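Side-chain contact in acetylene hydratase Ahy (Pelobacter acetylenicus, PDB 2E7Z), which catalyses the hydration of acetylene to acetaldehyde, using a tungsten bis(molybdopterin guanine dinucleotide) cofactor and a [4Fe-4S] cluster: residues A[397-402]-A[423-428]. Sequence-based numbering, arbitrary orientation.
With NA (sodium ion), chain B.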
# COMPACT_ATOMS: atom_id res chain seq x y z
N ALA A 397 -1.34 15.67 15.07
CA ALA A 397 -1.80 15.61 16.46
C ALA A 397 -0.63 15.23 17.35
O ALA A 397 -0.46 15.77 18.43
CB ALA A 397 -2.93 14.61 16.59
N MET A 398 0.18 14.30 16.87
CA MET A 398 1.41 13.93 17.59
C MET A 398 2.31 15.14 17.84
O MET A 398 2.79 15.36 18.97
CB MET A 398 2.17 12.84 16.85
CG MET A 398 1.42 11.51 16.89
SD MET A 398 2.04 10.34 15.65
CE MET A 398 3.69 9.97 16.33
N ALA A 399 2.49 15.96 16.81
CA ALA A 399 3.42 17.09 16.83
C ALA A 399 2.89 18.30 17.59
O ALA A 399 3.62 18.97 18.30
CB ALA A 399 3.78 17.50 15.39
N THR A 400 1.60 18.61 17.40
CA THR A 400 1.03 19.89 17.89
C THR A 400 0.06 19.73 19.04
O THR A 400 -0.33 20.73 19.64
CB THR A 400 0.27 20.66 16.78
OG1 THR A 400 -0.89 19.93 16.40
CG2 THR A 400 1.20 20.92 15.57
N GLU A 401 -0.38 18.51 19.31
CA GLU A 401 -1.40 18.21 20.31
C GLU A 401 -2.79 18.68 19.87
O GLU A 401 -3.73 18.72 20.69
CB GLU A 401 -1.04 18.76 21.72
CG GLU A 401 0.38 18.36 22.11
CD GLU A 401 0.63 18.29 23.60
OE1 GLU A 401 -0.35 18.28 24.35
OE2 GLU A 401 1.82 18.22 23.98
N LYS A 402 -2.98 19.02 18.59
CA LYS A 402 -4.30 19.46 18.06
C LYS A 402 -4.73 18.51 16.96
O LYS A 402 -3.89 18.09 16.14
CB LYS A 402 -4.22 20.88 17.54
CG LYS A 402 -3.97 21.92 18.63
CD LYS A 402 -5.17 22.07 19.55
CE LYS A 402 -4.88 23.12 20.63
NZ LYS A 402 -5.60 22.80 21.87
N GLN A 423 8.26 14.14 6.11
CA GLN A 423 9.05 13.39 7.06
C GLN A 423 9.48 14.26 8.24
O GLN A 423 9.60 13.76 9.35
CB GLN A 423 10.26 12.80 6.35
CG GLN A 423 11.15 11.93 7.24
CD GLN A 423 12.10 11.13 6.39
OE1 GLN A 423 11.70 10.58 5.37
NE2 GLN A 423 13.36 11.05 6.80
N GLN A 424 9.71 15.55 8.00
CA GLN A 424 10.09 16.43 9.11
C GLN A 424 8.98 16.46 10.18
O GLN A 424 9.26 16.53 11.38
CB GLN A 424 10.39 17.82 8.56
CG GLN A 424 11.38 17.85 7.44
CD GLN A 424 10.82 17.72 5.98
OE1 GLN A 424 9.77 17.09 5.67
NE2 GLN A 424 11.57 18.31 5.06
N ASN A 425 7.72 16.45 9.76
CA ASN A 425 6.62 16.52 10.69
C ASN A 425 6.45 15.17 11.39
O ASN A 425 6.09 15.11 12.55
CB ASN A 425 5.33 16.95 10.00
CG ASN A 425 4.31 17.40 10.96
OD1 ASN A 425 4.61 18.18 11.88
ND2 ASN A 425 3.08 16.92 10.77
N ALA A 426 6.72 14.07 10.68
CA ALA A 426 6.65 12.78 11.32
C ALA A 426 7.71 12.71 12.42
O ALA A 426 7.43 12.21 13.50
CB ALA A 426 6.80 11.65 10.32
N LEU A 427 8.91 13.24 12.16
CA LEU A 427 9.96 13.31 13.17
C LEU A 427 9.48 14.16 14.36
O LEU A 427 9.61 13.75 15.52
CB LEU A 427 11.27 13.86 12.58
CG LEU A 427 12.36 14.03 13.64
CD1 LEU A 427 12.73 12.71 14.36
CD2 LEU A 427 13.57 14.63 12.94
N LYS A 428 8.90 15.34 14.08
CA LYS A 428 8.42 16.19 15.16
C LYS A 428 7.36 15.45 16.00
O LYS A 428 7.36 15.50 17.23
CB LYS A 428 7.84 17.51 14.60
CG LYS A 428 7.31 18.40 15.71
CD LYS A 428 6.79 19.71 15.21
CE LYS A 428 6.17 20.42 16.39
NZ LYS A 428 5.80 21.83 16.10
NA NA B . 3.18 19.53 24.81
O HOH W 1 3.62 20.25 22.92
O HOH W 2 4.62 20.81 25.67
O HOH W 3 4.69 17.99 24.62
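The last turn of helix 391-400 packs against the first turns of helix 423-431, nearest at A399 and K428, whose CA atoms are 5.3 Å apart. The A399 methyl points at the second helix. It meets the side of the K428 chain, with A399 CB 3.7 Å from K428 CG. CG of K428 is anti to its backbone N (chi1 179°) and the rest of the chain is extended, which lays the methylenes alongside A399. Further out, K428 CE reaches A399 O at 3.5 Å. The amide oxygen of N425 comes to the same methyl, OD1 to A399 CB at 3.7 Å, and N425 also touches F395 and T396 one turn back. No hydrogen bond joins the two segments, so the contact is van der Waals packing around a small residue. After the helix, E401 takes positive phi (71°). E401 OE2 binds a sodium ion at 2.1 Å; three waters are among its other ligands. OE2 is also hydrogen-bonded to K407. T400 OG1 accepts from K402 N at 3.2 Å, an ST turn at the helix end. Helix 423-431 links parallel neighbouring strands 408-412 and 435-440 in a beta-alpha-beta crossover, and helix 391-400, which precedes this unit, packs on it.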